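Local coordinates for protein trehalose monomycolate exporter MmpL3 (Mycobacterium tuberculosis, PDB 7NVH) that probably exports trehalose monomycolate across the inner membrane for the mycobacterial cell envelope, as an RND-type transporter, at residues I69-A75 with K126-I132; F399-V404 with F717-S721; F575-G579 with A737-Q741. Numbering follows the deposited sequence.

Contact 1 of 3, residues I69-A75 with K126-I132; sequences IVAIFQA and KYTFVSI
Two strands, 70-74 and 127-131, run antiparallel at 152°, their axes 4.4 Å apart at closest. Ala71:Val130 and Phe73:Thr128 are hydrogen-bonded pairs; Val70:Ser131, Ile72:Phe129 and Gln74:Tyr127 are non-hydrogen-bonded. The ladder is tightest at Phe73, whose N donates to Thr128 O (2.5 Å) and whose O accepts from Thr128 N (3.0 Å). Ala71 N donates to Val130 O (3.1 Å), Val130 N returns a weak bond to Ala71 O (3.3 Å), and Ile132 N to Ile69 O (2.9 Å) and Ala75 N to Lys126 O (3.3 Å) extend the pairing at both ends. Tyr127 (chi1 m) loses most surface: Ile72 CG2 meets the ring edge at CD1 (3.5 Å), while Gln74 CG covers one face. Phe73, also m, lies on the other sheet face, its CE1 3.9 Å from Val130 CG2, among Trp86, Val90 and Leu94 of helix 84-94. Ile69 packs CB to CB on Ile132 (4.0 Å). The Val70, Ile72, Phe129 and Tyr127 face meets helix 434-443, and the side chain of Val70 comes within about 4 Å of the bound detergent. Strand order 2-3-1-4, with these two strands central, is that of a ferredoxin-like sheet, as in RND porter domains.

Contact 2 of 3, residues F399-V404 with F717-S721; sequences FAAPIV and FLVPS
A short helix, 401-408, begins beside the long helix 694-726, and the contact falls at the start of helix 401-408, from Phe399 to Val404. Residues 401-404 have helical backbone angles, and Val404 N donates to Ala400 O at 2.9 Å. On the other side 717-721 is helical but kinked at Pro720, whose N lacks a bond to the preceding turn; Ser721 N still reaches Phe717 O at 3.3 Å. The backbones come close, CA to CA, at Ala400 and Leu718 (5.4 Å) and at Phe399 and Phe717 (6.0 Å).

The fit is made by apolar shape. Leu718, with an off-well chi1 of -148° and chi2 p, turns its CD1 into a hollow walled by Ala400 CB (3.9 Å), Ile403 CG2 (3.9 Å) and Val404 CG1 (3.8 Å). In the reverse direction, Ile403 (m, t) extends its CD1 to within 3.4 Å of Phe717 CB. The small Ala400 lets the chains draw together: its CB sits 3.3 Å from Ser721 OG, and that hydroxyl lies 2.8 Å from Phe717 O and 2.9 Å from Leu718 O. Phe399 (m) brings CD2 at its ring edge to 3.5 Å from Phe717 CD1, the rings lying obliquely with planes at 39° and centroids 5.7 Å apart. Val392 touches both phenyl groups. The start of helix 401-408 is thus packed on helix 694-726, with Met590 of helix 582-607 behind Leu718, as part of the helical membrane domain expected of an RND permease.

Contact 3 of 3, residues F575-G579 with A737-Q741; sequences FLAFG and ARRLQ
Helix 559-577 ends within the first segment: Phe575 to Ala577 keep helical phi/psi, Phe578 leaves them at -105/114, and Gly579 follows at -69/57. The partner, 737-741, is helical throughout and belongs to helix 735-744, with Gln741 N bonded to Ala737 O at 2.9 Å. Across the two, the CA atoms come nearest at Leu576 and Gln741 (6.3 Å) and at Gly579 and Arg738 (6.5 Å), so one turn of the later helix spans the terminus of the earlier one.

Gln741 has the most surface covered. Its extended side chain (t, t) points at the helix end, and NE2 donates to Leu576 O over a very short 2.4 Å, with an N-H...O angle of 121°. Arg283 of helix 270-297 bonds to that same carbonyl and to Ala577 O, so late carbonyls of helix 559-577 are met by side chains from two other helices. Gly579 CA is 3.8 Å from Gln741 OE1; a CB there would lie only 3.1 Å from that oxygen, so the lack of a side chain is what lets the amide come this close. Arg738 sets one face of its guanidinium against Gly579 O, with NH2 at 2.7 Å, but the angle is poor for bonding, and NH2 bonds instead to Trp731 O. Phe575 (chi1 t) sends CZ to Ala737 CB (3.5 Å) and its ring edge to Ala737 O, which is 3.3 Å from CZ. Helix 735-744 thus docks against the C-terminal end of helix 559-577 and the turn after it, in what is probably the helical membrane domain of an RND permease.

How the contacts relate
Contact 1 stands alone: its centre is 61 Å from that of contact 2 and 68 Å from that of contact 3, on the opposite side of the chain's centre, and along the sequence it closes before either opens. It lies in a ferredoxin-like alpha/beta domain, whereas contacts 2 and 3 join helices at the far end of the molecule. Those two have centres 27 Å apart and nearest atoms about 9 Å apart. Their segments alternate along the chain (399-404, 575-579, 717-721, 737-741), and the successive helices 694-726 and 735-744 carry their later segments. This separation fits an RND transporter, with porter domains at one end and a helical membrane domain extending to the other.

Contact 1 of 3, residues I69-A75 with K126-I132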
ATOM      1  N   ILE A  69     -15.014 -17.646 -14.391  1.00 46.17           N
ATOM      2  CA  ILE A  69     -16.073 -18.045 -13.473  1.00 46.17           C
ATOM      3  C   ILE A  69     -16.227 -19.554 -13.552  1.00 46.17           C
ATOM      4  O   ILE A  69     -16.344 -20.111 -14.648  1.00 46.17           O
ATOM      5  CB  ILE A  69     -17.418 -17.368 -13.799  1.00 46.17           C
ATOM      6  CG1 ILE A  69     -17.295 -15.847 -13.765  1.00 46.17           C
ATOM      7  CG2 ILE A  69     -18.492 -17.826 -12.834  1.00 46.17           C
ATOM      8  CD1 ILE A  69     -18.539 -15.142 -14.229  1.00 46.17           C
ATOM      9  N   VAL A  70     -16.224 -20.215 -12.401  1.00 46.11           N
ATOM     10  CA  VAL A  70     -16.649 -21.603 -12.289  1.00 46.11           C
ATOM     11  C   VAL A  70     -17.763 -21.662 -11.255  1.00 46.11           C
ATOM     12  O   VAL A  70     -17.612 -21.153 -10.140  1.00 46.11           O
ATOM     13  CB  VAL A  70     -15.483 -22.545 -11.929  1.00 46.11           C
ATOM     14  CG1 VAL A  70     -14.497 -22.612 -13.078  1.00 46.11           C
ATOM     15  CG2 VAL A  70     -14.775 -22.085 -10.676  1.00 46.11           C
ATOM     16  N   ALA A  71     -18.890 -22.244 -11.639  1.00 45.51           N
ATOM     17  CA  ALA A  71     -20.083 -22.287 -10.803  1.00 45.51           C
ATOM     18  C   ALA A  71     -20.345 -23.737 -10.428  1.00 45.51           C
ATOM     19  O   ALA A  71     -20.675 -24.555 -11.290  1.00 45.51           O
ATOM     20  CB  ALA A  71     -21.278 -21.679 -11.530  1.00 45.51           C
ATOM     21  N   ILE A  72     -20.218 -24.046  -9.144  1.00 46.20           N
ATOM     22  CA  ILE A  72     -20.288 -25.418  -8.661  1.00 46.20           C
ATOM     23  C   ILE A  72     -21.736 -25.745  -8.328  1.00 46.20           C
ATOM     24  O   ILE A  72     -22.351 -25.093  -7.479  1.00 46.20           O
ATOM     25  CB  ILE A  72     -19.389 -25.617  -7.436  1.00 46.20           C
ATOM     26  CG1 ILE A  72     -17.928 -25.380  -7.805  1.00 46.20           C
ATOM     27  CG2 ILE A  72     -19.555 -27.015  -6.893  1.00 46.20           C
ATOM     28  CD1 ILE A  72     -17.024 -25.304  -6.608  1.00 46.20           C
ATOM     29  N   PHE A  73     -22.278 -26.762  -8.985  1.00 46.89           N
ATOM     30  CA  PHE A  73     -23.653 -27.185  -8.778  1.00 46.89           C
ATOM     31  C   PHE A  73     -23.687 -28.473  -7.968  1.00 46.89           C
ATOM     32  O   PHE A  73     -22.825 -29.340  -8.127  1.00 46.89           O
ATOM     33  CB  PHE A  73     -24.362 -27.375 -10.116  1.00 46.89           C
ATOM     34  CG  PHE A  73     -24.604 -26.094 -10.851  1.00 46.89           C
ATOM     35  CD1 PHE A  73     -23.718 -25.659 -11.815  1.00 46.89           C
ATOM     36  CD2 PHE A  73     -25.708 -25.317 -10.565  1.00 46.89           C
ATOM     37  CE1 PHE A  73     -23.935 -24.478 -12.486  1.00 46.89           C
ATOM     38  CE2 PHE A  73     -25.929 -24.136 -11.233  1.00 46.89           C
ATOM     39  CZ  PHE A  73     -25.041 -23.715 -12.194  1.00 46.89           C
ATOM     40  N   GLN A  74     -24.683 -28.589  -7.096  1.00 47.95           N
ATOM     41  CA  GLN A  74     -24.794 -29.704  -6.172  1.00 47.95           C
ATOM     42  C   GLN A  74     -26.081 -30.474  -6.436  1.00 47.95           C
ATOM     43  O   GLN A  74     -27.104 -29.894  -6.806  1.00 47.95           O
ATOM     44  CB  GLN A  74     -24.751 -29.209  -4.719  1.00 47.95           C
ATOM     45  CG  GLN A  74     -25.084 -30.258  -3.675  1.00 47.95           C
ATOM     46  CD  GLN A  74     -24.470 -29.951  -2.327  1.00 47.95           C
ATOM     47  OE1 GLN A  74     -23.974 -28.850  -2.094  1.00 47.95           O
ATOM     48  NE2 GLN A  74     -24.496 -30.929  -1.431  1.00 47.95           N
ATOM     49  N   ALA A  75     -26.020 -31.790  -6.233  1.00 48.69           N
ATOM     50  CA  ALA A  75     -27.146 -32.663  -6.516  1.00 48.69           C
ATOM     51  C   ALA A  75     -28.319 -32.358  -5.583  1.00 48.69           C
ATOM     52  O   ALA A  75     -28.144 -31.742  -4.530  1.00 48.69           O
ATOM     53  CB  ALA A  75     -26.715 -34.119  -6.373  1.00 48.69           C
ATOM     54  N   LYS A 126     -21.925 -36.109  -7.647  1.00 49.55           N
ATOM     55  CA  LYS A 126     -22.736 -35.277  -6.771  1.00 49.55           C
ATOM     56  C   LYS A 126     -22.301 -33.822  -6.760  1.00 49.55           C
ATOM     57  O   LYS A 126     -22.958 -33.009  -6.107  1.00 49.55           O
ATOM     58  CB  LYS A 126     -22.726 -35.827  -5.339  1.00 49.55           C
ATOM     59  CG  LYS A 126     -23.628 -37.031  -5.160  1.00 49.55           C
ATOM     60  CD  LYS A 126     -23.696 -37.480  -3.719  1.00 49.55           C
ATOM     61  CE  LYS A 126     -24.627 -38.668  -3.580  1.00 49.55           C
ATOM     62  NZ  LYS A 126     -24.142 -39.822  -4.384  1.00 49.55           N
ATOM     63  N   TYR A 127     -21.229 -33.471  -7.456  1.00 48.50           N
ATOM     64  CA  TYR A 127     -20.834 -32.088  -7.641  1.00 48.50           C
ATOM     65  C   TYR A 127     -20.384 -31.924  -9.080  1.00 48.50           C
ATOM     66  O   TYR A 127     -19.744 -32.816  -9.640  1.00 48.50           O
ATOM     67  CB  TYR A 127     -19.700 -31.687  -6.694  1.00 48.50           C
ATOM     68  CG  TYR A 127     -20.153 -31.246  -5.325  1.00 48.50           C
ATOM     69  CD1 TYR A 127     -20.171 -29.908  -4.978  1.00 48.50           C
ATOM     70  CD2 TYR A 127     -20.537 -32.174  -4.372  1.00 48.50           C
ATOM     71  CE1 TYR A 127     -20.576 -29.503  -3.727  1.00 48.50           C
ATOM     72  CE2 TYR A 127     -20.943 -31.780  -3.121  1.00 48.50           C
ATOM     73  CZ  TYR A 127     -20.959 -30.445  -2.802  1.00 48.50           C
ATOM     74  OH  TYR A 127     -21.364 -30.046  -1.550  1.00 48.50           O
ATOM     75  N   THR A 128     -20.726 -30.788  -9.679  1.00 46.73           N
ATOM     76  CA  THR A 128     -20.291 -30.485 -11.031  1.00 46.73           C
ATOM     77  C   THR A 128     -20.178 -28.978 -11.166  1.00 46.73           C
ATOM     78  O   THR A 128     -20.777 -28.223 -10.399  1.00 46.73           O
ATOM     79  CB  THR A 128     -21.252 -31.047 -12.079  1.00 46.73           C
ATOM     80  OG1 THR A 128     -20.794 -30.689 -13.387  1.00 46.73           O
ATOM     81  CG2 THR A 128     -22.640 -30.486 -11.872  1.00 46.73           C
ATOM     82  N   PHE A 129     -19.397 -28.545 -12.147  1.00 46.26           N
ATOM     83  CA  PHE A 129     -19.202 -27.124 -12.369  1.00 46.26           C
ATOM     84  C   PHE A 129     -19.171 -26.838 -13.860  1.00 46.26           C
ATOM     85  O   PHE A 129     -18.863 -27.712 -14.673  1.00 46.26           O
ATOM     86  CB  PHE A 129     -17.918 -26.616 -11.703  1.00 46.26           C
ATOM     87  CG  PHE A 129     -16.666 -26.944 -12.456  1.00 46.26           C
ATOM     88  CD1 PHE A 129     -15.962 -25.955 -13.114  1.00 46.26           C
ATOM     89  CD2 PHE A 129     -16.181 -28.235 -12.494  1.00 46.26           C
ATOM     90  CE1 PHE A 129     -14.808 -26.250 -13.799  1.00 46.26           C
ATOM     91  CE2 PHE A 129     -15.027 -28.532 -13.177  1.00 46.26           C
ATOM     92  CZ  PHE A 129     -14.341 -27.540 -13.831  1.00 46.26           C
ATOM     93  N   VAL A 130     -19.512 -25.601 -14.208  1.00 45.54           N
ATOM     94  CA  VAL A 130     -19.422 -25.111 -15.573  1.00 45.54           C
ATOM     95  C   VAL A 130     -18.575 -23.851 -15.560  1.00 45.54           C
ATOM     96  O   VAL A 130     -18.531 -23.119 -14.567  1.00 45.54           O
ATOM     97  CB  VAL A 130     -20.808 -24.830 -16.189  1.00 45.54           C
ATOM     98  CG1 VAL A 130     -21.638 -26.095 -16.218  1.00 45.54           C
ATOM     99  CG2 VAL A 130     -21.521 -23.746 -15.411  1.00 45.54           C
ATOM    100  N   SER A 131     -17.888 -23.606 -16.667  1.00 46.86           N
ATOM    101  CA  SER A 131     -17.020 -22.447 -16.806  1.00 46.86           C
ATOM    102  C   SER A 131     -17.729 -21.408 -17.659  1.00 46.86           C
ATOM    103  O   SER A 131     -18.138 -21.705 -18.784  1.00 46.86           O
ATOM    104  CB  SER A 131     -15.685 -22.839 -17.432  1.00 46.86           C
ATOM    105  OG  SER A 131     -14.826 -21.719 -17.531  1.00 46.86           O
ATOM    106  N   ILE A 132     -17.872 -20.199 -17.127  1.00 46.93           N
ATOM    107  CA  ILE A 132     -18.520 -19.115 -17.861  1.00 46.93           C
ATOM    108  C   ILE A 132     -17.458 -18.119 -18.311  1.00 46.93           C
ATOM    109  O   ILE A 132     -16.944 -17.347 -17.489  1.00 46.93           O
ATOM    110  CB  ILE A 132     -19.600 -18.422 -17.015  1.00 46.93           C
ATOM    111  CG1 ILE A 132     -20.758 -19.373 -16.713  1.00 46.93           C
ATOM    112  CG2 ILE A 132     -20.122 -17.190 -17.723  1.00 46.93           C
ATOM    113  CD1 ILE A 132     -20.616 -20.129 -15.417  1.00 46.93           C
TER

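Contact 2 of 3, residues F399-V404 with F717-S721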
ATOM      1  N   PHE A 399      19.371   3.889  29.581  1.00 48.04           N
ATOM      2  CA  PHE A 399      18.104   4.073  28.892  1.00 48.04           C
ATOM      3  C   PHE A 399      18.239   3.997  27.381  1.00 48.04           C
ATOM      4  O   PHE A 399      17.233   4.109  26.677  1.00 48.04           O
ATOM      5  CB  PHE A 399      17.478   5.415  29.281  1.00 48.04           C
ATOM      6  CG  PHE A 399      16.891   5.434  30.659  1.00 48.04           C
ATOM      7  CD1 PHE A 399      17.703   5.545  31.771  1.00 48.04           C
ATOM      8  CD2 PHE A 399      15.525   5.349  30.842  1.00 48.04           C
ATOM      9  CE1 PHE A 399      17.166   5.566  33.038  1.00 48.04           C
ATOM     10  CE2 PHE A 399      14.983   5.371  32.107  1.00 48.04           C
ATOM     11  CZ  PHE A 399      15.805   5.480  33.205  1.00 48.04           C
ATOM     12  N   ALA A 400      19.448   3.818  26.868  1.00 48.84           N
ATOM     13  CA  ALA A 400      19.668   3.703  25.436  1.00 48.84           C
ATOM     14  C   ALA A 400      20.272   2.375  25.016  1.00 48.84           C
ATOM     15  O   ALA A 400      19.853   1.826  23.998  1.00 48.84           O
ATOM     16  CB  ALA A 400      20.578   4.836  24.939  1.00 48.84           C
ATOM     17  N   ALA A 401      21.247   1.849  25.763  1.00 49.59           N
ATOM     18  CA  ALA A 401      21.813   0.551  25.401  1.00 49.59           C
ATOM     19  C   ALA A 401      20.788  -0.571  25.510  1.00 49.59           C
ATOM     20  O   ALA A 401      20.668  -1.359  24.555  1.00 49.59           O
ATOM     21  CB  ALA A 401      23.069   0.276  26.235  1.00 49.59           C
ATOM     22  N   PRO A 402      20.028  -0.718  26.605  1.00 49.47           N
ATOM     23  CA  PRO A 402      18.994  -1.765  26.608  1.00 49.47           C
ATOM     24  C   PRO A 402      17.980  -1.607  25.496  1.00 49.47           C
ATOM     25  O   PRO A 402      17.516  -2.609  24.942  1.00 49.47           O
ATOM     26  CB  PRO A 402      18.345  -1.618  27.988  1.00 49.47           C
ATOM     27  CG  PRO A 402      19.364  -1.002  28.828  1.00 49.47           C
ATOM     28  CD  PRO A 402      20.224  -0.147  27.949  1.00 49.47           C
ATOM     29  N   ILE A 403      17.628  -0.374  25.139  1.00 49.84           N
ATOM     30  CA  ILE A 403      16.617  -0.178  24.106  1.00 49.84           C
ATOM     31  C   ILE A 403      17.169  -0.504  22.726  1.00 49.84           C
ATOM     32  O   ILE A 403      16.484  -1.128  21.913  1.00 49.84           O
ATOM     33  CB  ILE A 403      16.036   1.239  24.177  1.00 49.84           C
ATOM     34  CG1 ILE A 403      15.003   1.293  25.301  1.00 49.84           C
ATOM     35  CG2 ILE A 403      15.443   1.646  22.847  1.00 49.84           C
ATOM     36  CD1 ILE A 403      14.476   2.647  25.567  1.00 49.84           C
ATOM     37  N   VAL A 404      18.405  -0.102  22.428  1.00 50.71           N
ATOM     38  CA  VAL A 404      18.951  -0.485  21.130  1.00 50.71           C
ATOM     39  C   VAL A 404      19.157  -1.992  21.067  1.00 50.71           C
ATOM     40  O   VAL A 404      19.016  -2.598  19.999  1.00 50.71           O
ATOM     41  CB  VAL A 404      20.246   0.283  20.804  1.00 50.71           C
ATOM     42  CG1 VAL A 404      19.974   1.776  20.731  1.00 50.71           C
ATOM     43  CG2 VAL A 404      21.339  -0.023  21.808  1.00 50.71           C
ATOM     44  N   PHE A 717      12.867   7.759  25.317  1.00 51.98           N
ATOM     45  CA  PHE A 717      14.139   7.371  25.910  1.00 51.98           C
ATOM     46  C   PHE A 717      15.334   7.525  24.986  1.00 51.98           C
ATOM     47  O   PHE A 717      16.388   7.978  25.432  1.00 51.98           O
ATOM     48  CB  PHE A 717      14.070   5.918  26.382  1.00 51.98           C
ATOM     49  CG  PHE A 717      12.987   5.649  27.383  1.00 51.98           C
ATOM     50  CD1 PHE A 717      12.965   6.307  28.596  1.00 51.98           C
ATOM     51  CD2 PHE A 717      11.995   4.725  27.112  1.00 51.98           C
ATOM     52  CE1 PHE A 717      11.973   6.054  29.517  1.00 51.98           C
ATOM     53  CE2 PHE A 717      11.000   4.469  28.029  1.00 51.98           C
ATOM     54  CZ  PHE A 717      10.988   5.134  29.233  1.00 51.98           C
ATOM     55  N   LEU A 718      15.210   7.147  23.714  1.00 52.54           N
ATOM     56  CA  LEU A 718      16.384   7.071  22.853  1.00 52.54           C
ATOM     57  C   LEU A 718      16.855   8.448  22.411  1.00 52.54           C
ATOM     58  O   LEU A 718      18.051   8.747  22.488  1.00 52.54           O
ATOM     59  CB  LEU A 718      16.077   6.204  21.633  1.00 52.54           C
ATOM     60  CG  LEU A 718      17.241   5.404  21.057  1.00 52.54           C
ATOM     61  CD1 LEU A 718      17.912   4.587  22.145  1.00 52.54           C
ATOM     62  CD2 LEU A 718      16.755   4.508  19.933  1.00 52.54           C
ATOM     63  N   VAL A 719      15.939   9.296  21.942  1.00 51.39           N
ATOM     64  CA  VAL A 719      16.334  10.627  21.480  1.00 51.39           C
ATOM     65  C   VAL A 719      16.952  11.464  22.594  1.00 51.39           C
ATOM     66  O   VAL A 719      18.042  12.021  22.383  1.00 51.39           O
ATOM     67  CB  VAL A 719      15.142  11.326  20.800  1.00 51.39           C
ATOM     68  CG1 VAL A 719      15.607  12.582  20.091  1.00 51.39           C
ATOM     69  CG2 VAL A 719      14.465  10.386  19.826  1.00 51.39           C
ATOM     70  N   PRO A 720      16.337  11.604  23.778  1.00 50.14           N
ATOM     71  CA  PRO A 720      16.997  12.401  24.824  1.00 50.14           C
ATOM     72  C   PRO A 720      18.338  11.841  25.253  1.00 50.14           C
ATOM     73  O   PRO A 720      19.296  12.603  25.425  1.00 50.14           O
ATOM     74  CB  PRO A 720      15.992  12.383  25.982  1.00 50.14           C
ATOM     75  CG  PRO A 720      14.724  11.925  25.427  1.00 50.14           C
ATOM     76  CD  PRO A 720      14.993  11.161  24.185  1.00 50.14           C
ATOM     77  N   SER A 721      18.436  10.522  25.427  1.00 49.93           N
ATOM     78  CA  SER A 721      19.687   9.933  25.888  1.00 49.93           C
ATOM     79  C   SER A 721      20.796  10.121  24.866  1.00 49.93           C
ATOM     80  O   SER A 721      21.928  10.470  25.223  1.00 49.93           O
ATOM     81  CB  SER A 721      19.485   8.451  26.191  1.00 49.93           C
ATOM     82  OG  SER A 721      19.107   7.749  25.023  1.00 49.93           O
TER

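Contact 3 of 3, residues F575-G579 with A737-Q741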
ATOM      1  N   PHE A 575      18.831  18.549   7.467  1.00 50.66           N
ATOM      2  CA  PHE A 575      19.803  19.603   7.731  1.00 50.66           C
ATOM      3  C   PHE A 575      19.187  20.977   7.523  1.00 50.66           C
ATOM      4  O   PHE A 575      19.519  21.929   8.235  1.00 50.66           O
ATOM      5  CB  PHE A 575      21.028  19.442   6.838  1.00 50.66           C
ATOM      6  CG  PHE A 575      21.743  20.730   6.576  1.00 50.66           C
ATOM      7  CD1 PHE A 575      22.499  21.330   7.564  1.00 50.66           C
ATOM      8  CD2 PHE A 575      21.642  21.353   5.348  1.00 50.66           C
ATOM      9  CE1 PHE A 575      23.148  22.519   7.329  1.00 50.66           C
ATOM     10  CE2 PHE A 575      22.289  22.545   5.108  1.00 50.66           C
ATOM     11  CZ  PHE A 575      23.042  23.127   6.099  1.00 50.66           C
ATOM     12  N   LEU A 576      18.318  21.112   6.523  1.00 50.70           N
ATOM     13  CA  LEU A 576      17.642  22.391   6.323  1.00 50.70           C
ATOM     14  C   LEU A 576      16.661  22.678   7.453  1.00 50.70           C
ATOM     15  O   LEU A 576      16.544  23.822   7.903  1.00 50.70           O
ATOM     16  CB  LEU A 576      16.933  22.410   4.971  1.00 50.70           C
ATOM     17  CG  LEU A 576      17.838  22.235   3.752  1.00 50.70           C
ATOM     18  CD1 LEU A 576      17.011  21.974   2.509  1.00 50.70           C
ATOM     19  CD2 LEU A 576      18.725  23.452   3.566  1.00 50.70           C
ATOM     20  N   ALA A 577      15.947  21.653   7.922  1.00 51.87           N
ATOM     21  CA  ALA A 577      14.999  21.845   9.016  1.00 51.87           C
ATOM     22  C   ALA A 577      15.717  22.138  10.327  1.00 51.87           C
ATOM     23  O   ALA A 577      15.367  23.085  11.040  1.00 51.87           O
ATOM     24  CB  ALA A 577      14.106  20.613   9.157  1.00 51.87           C
ATOM     25  N   PHE A 578      16.722  21.334  10.664  1.00 51.98           N
ATOM     26  CA  PHE A 578      17.528  21.530  11.862  1.00 51.98           C
ATOM     27  C   PHE A 578      18.871  22.088  11.417  1.00 51.98           C
ATOM     28  O   PHE A 578      19.658  21.378  10.787  1.00 51.98           O
ATOM     29  CB  PHE A 578      17.739  20.223  12.624  1.00 51.98           C
ATOM     30  CG  PHE A 578      16.514  19.368  12.742  1.00 51.98           C
ATOM     31  CD1 PHE A 578      15.261  19.927  12.892  1.00 51.98           C
ATOM     32  CD2 PHE A 578      16.627  17.992  12.696  1.00 51.98           C
ATOM     33  CE1 PHE A 578      14.147  19.127  12.996  1.00 51.98           C
ATOM     34  CE2 PHE A 578      15.518  17.191  12.799  1.00 51.98           C
ATOM     35  CZ  PHE A 578      14.279  17.758  12.950  1.00 51.98           C
ATOM     36  N   GLY A 579      19.167  23.326  11.791  1.00 53.50           N
ATOM     37  CA  GLY A 579      20.395  23.932  11.319  1.00 53.50           C
ATOM     38  C   GLY A 579      21.630  23.292  11.918  1.00 53.50           C
ATOM     39  O   GLY A 579      22.458  23.968  12.535  1.00 53.50           O
ATOM     40  N   ALA A 737      27.555  25.958   5.799  1.00 52.95           N
ATOM     41  CA  ALA A 737      26.263  25.280   5.797  1.00 52.95           C
ATOM     42  C   ALA A 737      25.154  26.201   6.287  1.00 52.95           C
ATOM     43  O   ALA A 737      24.074  26.259   5.692  1.00 52.95           O
ATOM     44  CB  ALA A 737      26.336  24.019   6.654  1.00 52.95           C
ATOM     45  N   ARG A 738      25.405  26.946   7.363  1.00 54.68           N
ATOM     46  CA  ARG A 738      24.361  27.814   7.897  1.00 54.68           C
ATOM     47  C   ARG A 738      24.151  29.041   7.021  1.00 54.68           C
ATOM     48  O   ARG A 738      23.017  29.508   6.866  1.00 54.68           O
ATOM     49  CB  ARG A 738      24.685  28.217   9.333  1.00 54.68           C
ATOM     50  CG  ARG A 738      23.861  27.456  10.357  1.00 54.68           C
ATOM     51  CD  ARG A 738      24.261  27.792  11.776  1.00 54.68           C
ATOM     52  NE  ARG A 738      23.593  26.918  12.735  1.00 54.68           N
ATOM     53  CZ  ARG A 738      24.213  26.270  13.716  1.00 54.68           C
ATOM     54  NH1 ARG A 738      25.524  26.394  13.871  1.00 54.68           N
ATOM     55  NH2 ARG A 738      23.522  25.497  14.541  1.00 54.68           N
ATOM     56  N   ARG A 739      25.217  29.578   6.426  1.00 54.06           N
ATOM     57  CA  ARG A 739      25.013  30.695   5.510  1.00 54.06           C
ATOM     58  C   ARG A 739      24.336  30.238   4.225  1.00 54.06           C
ATOM     59  O   ARG A 739      23.615  31.018   3.597  1.00 54.06           O
ATOM     60  CB  ARG A 739      26.332  31.402   5.199  1.00 54.06           C
ATOM     61  CG  ARG A 739      27.285  30.622   4.325  1.00 54.06           C
ATOM     62  CD  ARG A 739      28.543  31.418   4.044  1.00 54.06           C
ATOM     63  NE  ARG A 739      29.338  31.640   5.246  1.00 54.06           N
ATOM     64  CZ  ARG A 739      30.429  32.396   5.287  1.00 54.06           C
ATOM     65  NH1 ARG A 739      30.859  33.001   4.190  1.00 54.06           N
ATOM     66  NH2 ARG A 739      31.093  32.546   6.423  1.00 54.06           N
ATOM     67  N   LEU A 740      24.544  28.983   3.819  1.00 54.20           N
ATOM     68  CA  LEU A 740      23.794  28.452   2.688  1.00 54.20           C
ATOM     69  C   LEU A 740      22.332  28.234   3.056  1.00 54.20           C
ATOM     70  O   LEU A 740      21.442  28.426   2.221  1.00 54.20           O
ATOM     71  CB  LEU A 740      24.426  27.148   2.202  1.00 54.20           C
ATOM     72  CG  LEU A 740      23.864  26.568   0.904  1.00 54.20           C
ATOM     73  CD1 LEU A 740      24.991  26.126  -0.014  1.00 54.20           C
ATOM     74  CD2 LEU A 740      22.926  25.411   1.196  1.00 54.20           C
ATOM     75  N   GLN A 741      22.067  27.825   4.298  1.00 54.73           N
ATOM     76  CA  GLN A 741      20.689  27.704   4.759  1.00 54.73           C
ATOM     77  C   GLN A 741      20.006  29.062   4.827  1.00 54.73           C
ATOM     78  O   GLN A 741      18.796  29.162   4.601  1.00 54.73           O
ATOM     79  CB  GLN A 741      20.652  27.024   6.126  1.00 54.73           C
ATOM     80  CG  GLN A 741      19.304  26.446   6.502  1.00 54.73           C
ATOM     81  CD  GLN A 741      19.141  26.284   7.998  1.00 54.73           C
ATOM     82  OE1 GLN A 741      20.014  26.669   8.775  1.00 54.73           O
ATOM     83  NE2 GLN A 741      18.022  25.708   8.413  1.00 54.73           N
TER